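Local coordinates for flagellar basal body protein (Helicobacter pylori, PDB 5NPY) that probably assembles with further copies of itself into the flagellar hook, the curved tube that couples the rotary motor to the filament, at residues G85-A90 against R480-E485; M89-K94 against G555-K560; F128-D133 against I179-T184; K150-G155 against E500-I505. All blocks are in the same frame, centred on the assembly; numbering follows the deposited sequence.

The four contacts lie together at one end of the elongated chain, on the same side of its centre. Contacts 1 and 2 share Met89 and Ala90, and their centres are 12 Å apart. Contact 3 is also 12 Å from contact 1, centre to centre, where Phe87 packs on Arg130. Contact 4 lies 11 Å from contact 3, and Thr184 N approaches Gly155 O between them. The terminal methyl of Met89 reaches Ile505 of segment 500-505, which ties contacts 1 and 2 to contact 4. The Tris ion pocket, lined by residues such as Asn226, Arg393 and Glu399, involves none of the eight segments.

Contact 1: residues G85-A90 against R480-E485; sequences GEFHMA and RDMRIE
A Met-aromatic contact between Phe87 and Met482 is the centre of this packing, in the interior between two layers of strands. The methyl CE of Met482 sits over one ring face of Phe87, offset toward the rim, 3.8 Å from the ring centroid and 23° off the normal. This is a CH-pi contact. The sulfur approaches obliquely, with SD 3.5 Å from Phe87 CE1. CG of Met482 is anti to the backbone N (chi1 164°), and the chain bends only at its last torsion, which lays CE on the ring. The two side chains cross at about a right angle. CE also touches the backbone, 3.1 Å from Glu86 O, an oxygen that accepts a hydrogen bond from His559 NE2.

Ile484 continues the apolar row. Its CD1 meets Met89 CE at 3.7 Å and comes obliquely to the Phe87 ring, 4.2 Å from CD1 of Phe87. The carboxylate of Glu86 lies at the border, where OE2 makes a salt bridge with Lys560.

Strands 87-90 and 480-484 run roughly parallel, 21° apart, but their axes stay 10.0 Å from each other. They are therefore joined by side chains and not paired as sheet neighbours. Strand 489-494 flanks Met482 through Ile490 and Leu492. Strand 127-130 packs beside Phe87 through Phe128 and Arg130, and Ile505 of strand 499-509 touches Met89.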
loop_
_atom_site.group_PDB
_atom_site.type_symbol
_atom_site.label_atom_id
_atom_site.label_comp_id
_atom_site.label_asym_id
_atom_site.label_seq_id
_atom_site.Cartn_x
_atom_site.Cartn_y
_atom_site.Cartn_z
ATOM N N GLY A 85 -6.036 23.653 -32.639
ATOM C CA GLY A 85 -7.200 22.945 -32.130
ATOM C C GLY A 85 -6.939 21.694 -31.312
ATOM O O GLY A 85 -5.941 20.994 -31.527
ATOM N N GLU A 86 -7.852 21.389 -30.377
ATOM C CA GLU A 86 -7.599 20.330 -29.401
ATOM C C GLU A 86 -7.580 18.940 -30.033
ATOM O O GLU A 86 -6.896 18.042 -29.526
ATOM C CB GLU A 86 -8.631 20.392 -28.276
ATOM C CG GLU A 86 -8.259 21.381 -27.180
ATOM C CD GLU A 86 -7.012 20.969 -26.402
ATOM O OE1 GLU A 86 -7.155 20.296 -25.357
ATOM O OE2 GLU A 86 -5.891 21.318 -26.835
ATOM N N PHE A 87 -8.299 18.738 -31.136
ATOM C CA PHE A 87 -8.329 17.434 -31.789
ATOM C C PHE A 87 -7.788 17.483 -33.217
ATOM O O PHE A 87 -8.017 16.556 -34.004
ATOM C CB PHE A 87 -9.745 16.862 -31.750
ATOM C CG PHE A 87 -10.175 16.442 -30.381
ATOM C CD1 PHE A 87 -9.713 15.257 -29.831
ATOM C CD2 PHE A 87 -11.019 17.242 -29.630
ATOM C CE1 PHE A 87 -10.101 14.863 -28.563
ATOM C CE2 PHE A 87 -11.409 16.859 -28.358
ATOM C CZ PHE A 87 -10.948 15.665 -27.821
ATOM N N HIS A 88 -7.063 18.537 -33.571
ATOM C CA HIS A 88 -6.389 18.535 -34.860
ATOM C C HIS A 88 -5.208 17.579 -34.808
ATOM O O HIS A 88 -4.436 17.584 -33.846
ATOM C CB HIS A 88 -5.950 19.950 -35.235
ATOM C CG HIS A 88 -7.099 20.848 -35.568
ATOM N ND1 HIS A 88 -6.971 22.212 -35.704
ATOM C CD2 HIS A 88 -8.408 20.569 -35.787
ATOM C CE1 HIS A 88 -8.148 22.733 -36.003
ATOM N NE2 HIS A 88 -9.038 21.758 -36.056
ATOM N N MET A 89 -5.082 16.735 -35.830
ATOM C CA MET A 89 -4.029 15.731 -35.847
ATOM C C MET A 89 -3.717 15.352 -37.285
ATOM O O MET A 89 -4.481 15.652 -38.207
ATOM C CB MET A 89 -4.422 14.484 -35.038
ATOM C CG MET A 89 -5.723 13.818 -35.504
ATOM S SD MET A 89 -6.215 12.449 -34.431
ATOM C CE MET A 89 -6.933 13.348 -33.055
ATOM N N ALA A 90 -2.574 14.690 -37.463
ATOM C CA ALA A 90 -2.111 14.269 -38.778
ATOM C C ALA A 90 -1.527 12.868 -38.688
ATOM O O ALA A 90 -0.829 12.536 -37.725
ATOM C CB ALA A 90 -1.065 15.238 -39.350
ATOM N N ARG A 480 -7.423 18.672 -16.427
ATOM C CA ARG A 480 -6.219 19.488 -16.536
ATOM C C ARG A 480 -5.788 19.645 -17.993
ATOM O O ARG A 480 -5.898 20.738 -18.548
ATOM C CB ARG A 480 -5.088 18.906 -15.687
ATOM C CG ARG A 480 -4.895 19.665 -14.392
ATOM C CD ARG A 480 -3.591 19.322 -13.715
ATOM N NE ARG A 480 -2.994 20.521 -13.140
ATOM C CZ ARG A 480 -2.206 21.348 -13.818
ATOM N NH1 ARG A 480 -1.918 21.091 -15.088
ATOM N NH2 ARG A 480 -1.708 22.428 -13.230
ATOM N N ASP A 481 -5.293 18.588 -18.622
ATOM C CA ASP A 481 -4.839 18.668 -20.001
ATOM C C ASP A 481 -5.094 17.324 -20.663
ATOM O O ASP A 481 -5.432 16.340 -20.003
ATOM C CB ASP A 481 -3.356 19.064 -20.083
ATOM C CG ASP A 481 -2.419 17.927 -19.695
ATOM O OD1 ASP A 481 -1.790 17.340 -20.603
ATOM O OD2 ASP A 481 -2.317 17.621 -18.485
ATOM N N MET A 482 -4.938 17.289 -21.982
ATOM C CA MET A 482 -5.196 16.079 -22.750
ATOM C C MET A 482 -3.988 15.732 -23.608
ATOM O O MET A 482 -3.400 16.605 -24.258
ATOM C CB MET A 482 -6.448 16.226 -23.634
ATOM C CG MET A 482 -6.557 15.159 -24.740
ATOM S SD MET A 482 -8.045 15.266 -25.764
ATOM C CE MET A 482 -7.544 16.560 -26.899
ATOM N N ARG A 483 -3.625 14.451 -23.605
ATOM C CA ARG A 483 -2.534 13.934 -24.415
ATOM C C ARG A 483 -3.083 12.985 -25.468
ATOM O O ARG A 483 -4.042 12.244 -25.217
ATOM C CB ARG A 483 -1.494 13.193 -23.570
ATOM C CG ARG A 483 -0.973 13.974 -22.392
ATOM C CD ARG A 483 -1.820 13.743 -21.157
ATOM N NE ARG A 483 -1.281 14.465 -20.014
ATOM C CZ ARG A 483 -0.338 13.984 -19.209
ATOM N NH1 ARG A 483 0.165 12.770 -19.427
ATOM N NH2 ARG A 483 0.099 14.713 -18.185
ATOM N N ILE A 484 -2.464 13.019 -26.643
ATOM C CA ILE A 484 -2.749 12.097 -27.732
ATOM C C ILE A 484 -1.396 11.576 -28.199
ATOM O O ILE A 484 -0.642 12.295 -28.863
ATOM C CB ILE A 484 -3.515 12.760 -28.878
ATOM C CG1 ILE A 484 -4.878 13.264 -28.395
ATOM C CG2 ILE A 484 -3.664 11.797 -30.044
ATOM C CD1 ILE A 484 -5.900 13.428 -29.530
ATOM N N GLU A 485 -1.082 10.332 -27.846
ATOM C CA GLU A 485 0.204 9.736 -28.177
ATOM C C GLU A 485 0.340 9.532 -29.679
ATOM O O GLU A 485 -0.626 9.616 -30.445
ATOM C CB GLU A 485 0.379 8.392 -27.466
ATOM C CG GLU A 485 0.805 8.544 -26.027
ATOM C CD GLU A 485 1.886 9.594 -25.876
ATOM O OE1 GLU A 485 2.984 9.407 -26.448
ATOM O OE2 GLU A 485 1.627 10.616 -25.205
#

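Contact 2: residues M89-K94 against G555-K560; sequences MAYQGK and GKIRHK
Met89 to Gly93 pairs with His559 to Gly555 as antiparallel strands whose axes approach to 4.5 Å at 160°. The pairing is consistent with the D1 domain of hook proteins, which joins a segment from the N-terminal part to one from the C-terminal part of the chain. Ala90 with Arg558 and Gln92 with Lys556 are hydrogen-bonded pairs. Each makes two N-H...O bonds, from Arg558 N to Ala90 O at 2.6 Å and from Gln92 N to Lys556 O at 2.9 Å, for example. At the Gly93-Gly555 pair the CA atoms are only 4.2 Å apart.

Met89, Tyr91 and Ile557 share the inner face, which strand 499-509 covers with Ile505 and Ile507. Ile557 sends its two branches to different partners. CG2 meets Met89 SD at 4.0 Å, and CG1 meets Tyr91 CD2, also at 4.0 Å. On the other face Gln92 and Lys556 lie side by side, pointing the same way, with Gln92 NE2 3.8 Å from Lys556 CD. Tyr91 CG is anti to the backbone N (chi1 -178°), and the ring runs beside Gly555. Beyond it, the hydroxyl OH donates to Lys94 O at 2.7 Å, from above the carbonyl plane.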
loop_
_atom_site.group_PDB
_atom_site.type_symbol
_atom_site.label_atom_id
_atom_site.label_comp_id
_atom_site.label_asym_id
_atom_site.label_seq_id
_atom_site.Cartn_x
_atom_site.Cartn_y
_atom_site.Cartn_z
ATOM N N MET A 89 -5.082 16.735 -35.830
ATOM C CA MET A 89 -4.029 15.731 -35.847
ATOM C C MET A 89 -3.717 15.352 -37.285
ATOM O O MET A 89 -4.481 15.652 -38.207
ATOM C CB MET A 89 -4.422 14.484 -35.038
ATOM C CG MET A 89 -5.723 13.818 -35.504
ATOM S SD MET A 89 -6.215 12.449 -34.431
ATOM C CE MET A 89 -6.933 13.348 -33.055
ATOM N N ALA A 90 -2.574 14.690 -37.463
ATOM C CA ALA A 90 -2.111 14.269 -38.778
ATOM C C ALA A 90 -1.527 12.868 -38.688
ATOM O O ALA A 90 -0.829 12.536 -37.725
ATOM C CB ALA A 90 -1.065 15.238 -39.350
ATOM N N TYR A 91 -1.819 12.052 -39.698
ATOM C CA TYR A 91 -1.362 10.672 -39.771
ATOM C C TYR A 91 -0.236 10.570 -40.790
ATOM O O TYR A 91 -0.395 10.994 -41.940
ATOM C CB TYR A 91 -2.519 9.740 -40.153
ATOM C CG TYR A 91 -2.152 8.267 -40.199
ATOM C CD1 TYR A 91 -2.272 7.535 -41.374
ATOM C CD2 TYR A 91 -1.685 7.604 -39.064
ATOM C CE1 TYR A 91 -1.940 6.179 -41.420
ATOM C CE2 TYR A 91 -1.350 6.252 -39.104
ATOM C CZ TYR A 91 -1.483 5.548 -40.286
ATOM O OH TYR A 91 -1.158 4.215 -40.330
ATOM N N GLN A 92 0.901 10.025 -40.366
ATOM C CA GLN A 92 1.989 9.668 -41.269
ATOM C C GLN A 92 1.963 8.170 -41.530
ATOM O O GLN A 92 1.642 7.386 -40.638
ATOM C CB GLN A 92 3.348 10.043 -40.686
ATOM C CG GLN A 92 3.711 11.500 -40.745
ATOM C CD GLN A 92 5.160 11.714 -40.354
ATOM O OE1 GLN A 92 5.593 12.839 -40.112
ATOM N NE2 GLN A 92 5.922 10.624 -40.289
ATOM N N GLY A 93 2.308 7.775 -42.741
ATOM C CA GLY A 93 2.291 6.369 -43.106
ATOM C C GLY A 93 1.073 5.998 -43.929
ATOM O O GLY A 93 0.316 6.851 -44.403
ATOM N N LYS A 94 0.894 4.684 -44.097
ATOM C CA LYS A 94 -0.211 4.145 -44.875
ATOM C C LYS A 94 -1.413 3.900 -43.972
ATOM O O LYS A 94 -1.276 3.319 -42.890
ATOM C CB LYS A 94 0.196 2.845 -45.571
ATOM C CG LYS A 94 -0.096 2.826 -47.075
ATOM C CD LYS A 94 0.682 3.930 -47.797
ATOM C CE LYS A 94 0.496 3.879 -49.306
ATOM N NZ LYS A 94 1.018 5.125 -49.942
ATOM N N GLY A 555 2.006 3.401 -39.310
ATOM C CA GLY A 555 2.199 4.819 -39.227
ATOM C C GLY A 555 2.253 5.347 -37.833
ATOM O O GLY A 555 2.456 4.618 -36.894
ATOM N N LYS A 556 2.070 6.645 -37.723
ATOM C CA LYS A 556 2.085 7.360 -36.457
ATOM C C LYS A 556 1.116 8.531 -36.549
ATOM O O LYS A 556 0.980 9.150 -37.609
ATOM C CB LYS A 556 3.501 7.849 -36.120
ATOM C CG LYS A 556 3.795 9.286 -36.530
ATOM C CD LYS A 556 5.285 9.528 -36.728
ATOM C CE LYS A 556 6.083 9.067 -35.521
ATOM N NZ LYS A 556 7.533 8.897 -35.831
ATOM N N ILE A 557 0.441 8.823 -35.440
ATOM C CA ILE A 557 -0.488 9.942 -35.348
ATOM C C ILE A 557 0.228 11.116 -34.699
ATOM O O ILE A 557 0.907 10.951 -33.679
ATOM C CB ILE A 557 -1.747 9.555 -34.549
ATOM C CG1 ILE A 557 -2.532 8.477 -35.293
ATOM C CG2 ILE A 557 -2.617 10.759 -34.332
ATOM C CD1 ILE A 557 -3.906 8.178 -34.695
ATOM N N ARG A 558 0.078 12.303 -35.277
ATOM C CA ARG A 558 0.780 13.496 -34.813
ATOM C C ARG A 558 -0.229 14.533 -34.322
ATOM O O ARG A 558 -0.945 15.140 -35.127
ATOM C CB ARG A 558 1.656 14.057 -35.928
ATOM C CG ARG A 558 2.809 13.139 -36.302
ATOM C CD ARG A 558 3.516 13.630 -37.560
ATOM N NE ARG A 558 4.031 14.990 -37.403
ATOM C CZ ARG A 558 4.983 15.527 -38.161
ATOM N NH1 ARG A 558 5.537 14.819 -39.137
ATOM N NH2 ARG A 558 5.385 16.774 -37.937
ATOM N N HIS A 559 -0.275 14.739 -33.003
ATOM C CA HIS A 559 -1.219 15.681 -32.411
ATOM C C HIS A 559 -0.813 17.121 -32.724
ATOM O O HIS A 559 0.369 17.482 -32.673
ATOM C CB HIS A 559 -1.295 15.460 -30.897
ATOM C CG HIS A 559 -2.460 16.128 -30.233
ATOM N ND1 HIS A 559 -2.526 16.321 -28.869
ATOM C CD2 HIS A 559 -3.603 16.648 -30.740
ATOM C CE1 HIS A 559 -3.656 16.936 -28.564
ATOM N NE2 HIS A 559 -4.330 17.143 -29.681
ATOM N N LYS A 560 -1.810 17.929 -33.091
ATOM C CA LYS A 560 -1.675 19.371 -33.314
ATOM C C LYS A 560 -0.839 19.709 -34.552
ATOM O O LYS A 560 -0.206 20.766 -34.615
ATOM C CB LYS A 560 -1.139 20.070 -32.059
ATOM C CG LYS A 560 -2.168 20.019 -30.932
ATOM C CD LYS A 560 -1.812 20.862 -29.723
ATOM C CE LYS A 560 -3.077 21.175 -28.925
ATOM N NZ LYS A 560 -2.817 21.407 -27.477
#

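Contact 3: residues F128-D133 against I179-T184; sequences FARDAD and IPQDLT
The polar part of this contact is carried by one side chain, Arg130, which reaches from the end of strand 127-130 to the backbone of loop residues 179-181. Its NH1 donates to Ile179 O at 3.2 Å, with an angle of 142° at the hydrogen. The bond is bent and tilted: the donor lies 35° out of the carbonyl plane. Pro180 O is 3.0 Å from the same NH1 and stands at the guanidinium edge, in its plane. One nitrogen thus faces two successive carbonyl oxygens. CG of Arg130 is turned beside the backbone N at an unusual chi1 of -32°, and the chain bends again at chi3.

The remaining contacts are van der Waals. Gln181 comes over one face of the guanidinium, its CB 3.7 Å from Arg130 NH1. The aliphatic CD of Arg130 lies 3.5 Å from Ile179 O. Further along, Pro180 CG comes within 4.2 Å of Asp133 O. Phe87 of strand 87-93 packs against both Arg130 and Ile179.

Within segment 128-133, polar contacts accompany the turn. Asp131 OD1 accepts a weak bond from Asp133 N, as in an Asx turn, and a further one from Tyr135 N. Asp133 O in turn receives a weak bond from Gln178 NE2.

The contact sets a beta hairpin, strands 127-130 and 136-137, against the loop between strands 173-176 and 184-185, at the surface of the D1 domain. An Asx-turn-like bond at Asp131 lies in the hairpin connection, and Arg130 links the hairpin to the loop.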
loop_
_atom_site.group_PDB
_atom_site.type_symbol
_atom_site.label_atom_id
_atom_site.label_comp_id
_atom_site.label_asym_id
_atom_site.label_seq_id
_atom_site.Cartn_x
_atom_site.Cartn_y
_atom_site.Cartn_z
ATOM N N PHE A 128 -10.188 17.707 -36.702
ATOM C CA PHE A 128 -11.355 17.303 -35.933
ATOM C C PHE A 128 -11.684 18.326 -34.850
ATOM O O PHE A 128 -10.814 19.037 -34.341
ATOM C CB PHE A 128 -11.127 15.931 -35.294
ATOM C CG PHE A 128 -10.835 14.842 -36.283
ATOM C CD1 PHE A 128 -9.851 13.907 -36.030
ATOM C CD2 PHE A 128 -11.545 14.751 -37.467
ATOM C CE1 PHE A 128 -9.581 12.903 -36.934
ATOM C CE2 PHE A 128 -11.279 13.752 -38.378
ATOM C CZ PHE A 128 -10.296 12.828 -38.110
ATOM N N ALA A 129 -12.962 18.387 -34.498
ATOM C CA ALA A 129 -13.435 19.301 -33.472
ATOM C C ALA A 129 -14.600 18.642 -32.752
ATOM O O ALA A 129 -15.131 17.623 -33.199
ATOM C CB ALA A 129 -13.839 20.651 -34.072
ATOM N N ARG A 130 -14.987 19.225 -31.619
ATOM C CA ARG A 130 -16.106 18.729 -30.830
ATOM C C ARG A 130 -17.369 19.502 -31.181
ATOM O O ARG A 130 -17.347 20.736 -31.251
ATOM C CB ARG A 130 -15.840 18.852 -29.327
ATOM C CG ARG A 130 -14.397 18.699 -28.907
ATOM C CD ARG A 130 -14.298 18.611 -27.397
ATOM N NE ARG A 130 -13.125 19.325 -26.901
ATOM C CZ ARG A 130 -12.685 19.257 -25.649
ATOM N NH1 ARG A 130 -13.316 18.487 -24.773
ATOM N NH2 ARG A 130 -11.610 19.946 -25.279
ATOM N N ASP A 131 -18.469 18.779 -31.384
ATOM C CA ASP A 131 -19.769 19.426 -31.504
ATOM C C ASP A 131 -20.249 19.819 -30.101
ATOM O O ASP A 131 -19.514 19.705 -29.113
ATOM C CB ASP A 131 -20.747 18.529 -32.269
ATOM C CG ASP A 131 -21.143 17.279 -31.502
ATOM O OD1 ASP A 131 -20.546 17.003 -30.447
ATOM O OD2 ASP A 131 -22.048 16.549 -31.965
ATOM N N ALA A 132 -21.497 20.284 -29.999
ATOM C CA ALA A 132 -21.991 20.836 -28.735
ATOM C C ALA A 132 -21.890 19.840 -27.585
ATOM O O ALA A 132 -21.743 20.245 -26.425
ATOM C CB ALA A 132 -23.439 21.306 -28.895
ATOM N N ASP A 133 -21.950 18.542 -27.880
ATOM C CA ASP A 133 -21.997 17.504 -26.858
ATOM C C ASP A 133 -20.670 16.782 -26.690
ATOM O O ASP A 133 -20.635 15.710 -26.082
ATOM C CB ASP A 133 -23.101 16.504 -27.190
ATOM C CG ASP A 133 -24.391 17.186 -27.572
ATOM O OD1 ASP A 133 -24.525 17.578 -28.753
ATOM O OD2 ASP A 133 -25.259 17.349 -26.686
ATOM N N ILE A 179 -15.675 12.883 -26.121
ATOM C CA ILE A 179 -14.884 13.424 -25.025
ATOM C C ILE A 179 -15.373 14.840 -24.757
ATOM O O ILE A 179 -14.877 15.790 -25.381
ATOM C CB ILE A 179 -13.386 13.397 -25.356
ATOM C CG1 ILE A 179 -12.947 11.976 -25.714
ATOM C CG2 ILE A 179 -12.565 13.951 -24.202
ATOM C CD1 ILE A 179 -11.536 11.891 -26.229
ATOM N N PRO A 180 -16.341 15.028 -23.863
ATOM C CA PRO A 180 -16.829 16.383 -23.567
ATOM C C PRO A 180 -15.734 17.255 -22.963
ATOM O O PRO A 180 -14.638 16.798 -22.623
ATOM C CB PRO A 180 -17.973 16.153 -22.571
ATOM C CG PRO A 180 -18.340 14.691 -22.727
ATOM C CD PRO A 180 -17.086 13.989 -23.130
ATOM N N GLN A 181 -16.060 18.544 -22.818
ATOM C CA GLN A 181 -15.101 19.545 -22.356
ATOM C C GLN A 181 -15.069 19.652 -20.831
ATOM O O GLN A 181 -14.028 19.424 -20.206
ATOM C CB GLN A 181 -15.423 20.905 -22.985
ATOM C CG GLN A 181 -14.439 22.012 -22.620
ATOM C CD GLN A 181 -14.655 23.282 -23.416
ATOM O OE1 GLN A 181 -15.778 23.596 -23.833
ATOM N NE2 GLN A 181 -13.575 24.023 -23.638
ATOM N N ASP A 182 -16.194 20.023 -20.220
ATOM C CA ASP A 182 -16.276 20.036 -18.766
ATOM C C ASP A 182 -16.299 18.607 -18.245
ATOM O O ASP A 182 -17.366 17.996 -18.130
ATOM C CB ASP A 182 -17.512 20.806 -18.289
ATOM C CG ASP A 182 -17.766 20.633 -16.794
ATOM O OD1 ASP A 182 -17.017 21.223 -15.986
ATOM O OD2 ASP A 182 -18.714 19.906 -16.426
ATOM N N LEU A 183 -15.125 18.062 -17.938
ATOM C CA LEU A 183 -15.002 16.703 -17.428
ATOM C C LEU A 183 -14.425 16.757 -16.021
ATOM O O LEU A 183 -13.300 17.231 -15.826
ATOM C CB LEU A 183 -14.124 15.848 -18.345
ATOM C CG LEU A 183 -14.836 14.792 -19.187
ATOM C CD1 LEU A 183 -15.154 13.561 -18.364
ATOM C CD2 LEU A 183 -16.106 15.362 -19.751
ATOM N N THR A 184 -15.198 16.290 -15.044
ATOM C CA THR A 184 -14.674 16.063 -13.707
ATOM C C THR A 184 -14.286 14.599 -13.553
ATOM O O THR A 184 -14.650 13.742 -14.358
ATOM C CB THR A 184 -15.686 16.463 -12.621
ATOM O OG1 THR A 184 -16.924 15.757 -12.801
ATOM C CG2 THR A 184 -15.935 17.983 -12.645
#

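Contact 4: residues K150-G155 against E500-I505; sequences KKIKDG and EPVARI
Lys151 and Ile152 meet segment 500-505 in two ways, one ionic and one apolar. The amine NZ of Lys151 donates to Pro501 O at 2.8 Å, nearly along the C=O axis. It also forms a salt bridge with Glu500 OE1 at 3.0 Å, meeting that oxygen on its anti side, 27° out of the carboxylate plane. Asp165 OD1 of helix 162-168 is a third partner of NZ, through a second salt bridge. The Lys151 and Glu500 side chains cross at about a right angle. The bend of the Lys151 chain at chi3 places CE 3.0 Å from Pro501 O. Close by, Ile152 CD1 presses on Val502 CB at 3.5 Å, tighter than usual for two carbons, and reaches Val502 CG1 at 3.7 Å.

A water bridges the backbones. It accepts from Lys151 N at 2.6 Å and lies 2.9 Å from Val502 O, to which it can donate.

Further out, Glu500 OE2 is hydrogen-bonded to Ser159 OG, which would limit rotation of the carboxylate. Val502 and Ala503 both face Ile490 of strand 489-494, a classic beta bulge, so strand 499-509 is irregular just where the water and Ile152 meet it, and loop 179-184 packs on Ile152 and Val502.

Lys151 is buried, and two carboxylates and a carbonyl oxygen surround its amine. Such surroundings would be expected to favour the protonated form and offset the cost of burying the charge.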
loop_
_atom_site.group_PDB
_atom_site.type_symbol
_atom_site.label_atom_id
_atom_site.label_comp_id
_atom_site.label_asym_id
_atom_site.label_seq_id
_atom_site.Cartn_x
_atom_site.Cartn_y
_atom_site.Cartn_z
ATOM N N LYS A 150 -15.391 3.850 -23.035
ATOM C CA LYS A 150 -16.667 3.990 -22.340
ATOM C C LYS A 150 -16.444 4.224 -20.852
ATOM O O LYS A 150 -17.101 3.631 -19.994
ATOM C CB LYS A 150 -17.578 2.788 -22.596
ATOM C CG LYS A 150 -17.937 2.624 -24.065
ATOM C CD LYS A 150 -19.158 1.738 -24.272
ATOM C CE LYS A 150 -19.560 1.677 -25.748
ATOM N NZ LYS A 150 -18.506 1.037 -26.602
ATOM N N LYS A 151 -15.499 5.103 -20.554
ATOM C CA LYS A 151 -15.237 5.541 -19.196
ATOM C C LYS A 151 -15.831 6.903 -18.889
ATOM O O LYS A 151 -15.728 7.352 -17.746
ATOM C CB LYS A 151 -13.727 5.594 -18.930
ATOM C CG LYS A 151 -13.024 4.279 -19.114
ATOM C CD LYS A 151 -11.840 4.202 -18.200
ATOM C CE LYS A 151 -10.555 4.317 -18.964
ATOM N NZ LYS A 151 -9.448 4.771 -18.071
ATOM N N ILE A 152 -16.410 7.584 -19.870
ATOM C CA ILE A 152 -16.967 8.917 -19.671
ATOM C C ILE A 152 -18.477 8.784 -19.572
ATOM O O ILE A 152 -19.147 8.414 -20.542
ATOM C CB ILE A 152 -16.574 9.897 -20.785
ATOM C CG1 ILE A 152 -15.113 10.336 -20.645
ATOM C CG2 ILE A 152 -17.464 11.126 -20.726
ATOM C CD1 ILE A 152 -14.107 9.361 -21.180
ATOM N N LYS A 153 -19.005 9.094 -18.393
ATOM C CA LYS A 153 -20.436 9.099 -18.118
ATOM C C LYS A 153 -20.761 10.420 -17.448
ATOM O O LYS A 153 -20.254 10.692 -16.355
ATOM C CB LYS A 153 -20.843 7.924 -17.204
ATOM C CG LYS A 153 -20.329 6.543 -17.618
ATOM C CD LYS A 153 -20.769 6.180 -19.036
ATOM C CE LYS A 153 -19.774 5.249 -19.723
ATOM N NZ LYS A 153 -19.898 5.327 -21.206
ATOM N N ASP A 154 -21.568 11.246 -18.118
ATOM C CA ASP A 154 -22.171 12.427 -17.493
ATOM C C ASP A 154 -21.131 13.514 -17.204
ATOM O O ASP A 154 -21.091 14.091 -16.115
ATOM C CB ASP A 154 -22.923 12.043 -16.217
ATOM C CG ASP A 154 -24.161 11.212 -16.504
ATOM O OD1 ASP A 154 -25.014 11.658 -17.297
ATOM O OD2 ASP A 154 -24.264 10.100 -15.939
ATOM N N GLY A 155 -20.286 13.794 -18.189
ATOM C CA GLY A 155 -19.205 14.736 -17.958
ATOM C C GLY A 155 -18.276 14.357 -16.829
ATOM O O GLY A 155 -17.628 15.233 -16.252
ATOM N N GLU A 500 -5.494 8.859 -17.135
ATOM C CA GLU A 500 -6.010 7.600 -17.644
ATOM C C GLU A 500 -6.401 7.780 -19.100
ATOM O O GLU A 500 -7.021 8.785 -19.457
ATOM C CB GLU A 500 -7.233 7.105 -16.853
ATOM C CG GLU A 500 -7.021 7.024 -15.353
ATOM C CD GLU A 500 -8.150 6.305 -14.640
ATOM O OE1 GLU A 500 -9.142 5.926 -15.304
ATOM O OE2 GLU A 500 -8.036 6.116 -13.412
ATOM N N PRO A 501 -6.059 6.826 -19.955
ATOM C CA PRO A 501 -6.576 6.860 -21.319
ATOM C C PRO A 501 -8.087 6.693 -21.304
ATOM O O PRO A 501 -8.654 6.107 -20.380
ATOM C CB PRO A 501 -5.876 5.677 -21.993
ATOM C CG PRO A 501 -5.560 4.748 -20.868
ATOM C CD PRO A 501 -5.254 5.618 -19.695
ATOM N N VAL A 502 -8.739 7.251 -22.326
ATOM C CA VAL A 502 -10.185 7.118 -22.489
ATOM C C VAL A 502 -10.592 6.600 -23.860
ATOM O O VAL A 502 -11.717 6.098 -24.006
ATOM C CB VAL A 502 -10.891 8.462 -22.199
ATOM C CG1 VAL A 502 -10.466 9.007 -20.843
ATOM C CG2 VAL A 502 -10.590 9.480 -23.298
ATOM N N ALA A 503 -9.741 6.700 -24.885
ATOM C CA ALA A 503 -10.088 6.327 -26.252
ATOM C C ALA A 503 -8.810 6.206 -27.072
ATOM O O ALA A 503 -7.708 6.484 -26.590
ATOM C CB ALA A 503 -11.042 7.348 -26.885
ATOM N N ARG A 504 -8.970 5.763 -28.322
ATOM C CA ARG A 504 -7.928 5.923 -29.329
ATOM C C ARG A 504 -8.577 6.167 -30.677
ATOM O O ARG A 504 -9.706 5.737 -30.923
ATOM C CB ARG A 504 -6.988 4.719 -29.426
ATOM C CG ARG A 504 -7.546 3.521 -30.174
ATOM C CD ARG A 504 -6.573 2.362 -30.060
ATOM N NE ARG A 504 -5.297 2.680 -30.708
ATOM C CZ ARG A 504 -4.154 2.047 -30.471
ATOM N NH1 ARG A 504 -4.100 1.066 -29.580
ATOM N NH2 ARG A 504 -3.059 2.406 -31.111
ATOM N N ILE A 505 -7.849 6.876 -31.539
ATOM C CA ILE A 505 -8.339 7.211 -32.873
ATOM C C ILE A 505 -8.308 5.968 -33.750
ATOM O O ILE A 505 -7.282 5.281 -33.847
ATOM C CB ILE A 505 -7.497 8.338 -33.490
ATOM C CG1 ILE A 505 -7.471 9.563 -32.574
ATOM C CG2 ILE A 505 -8.042 8.721 -34.870
ATOM C CD1 ILE A 505 -8.800 10.278 -32.463
HETATM O O HOH W 1 -14.127 6.251 -22.387
#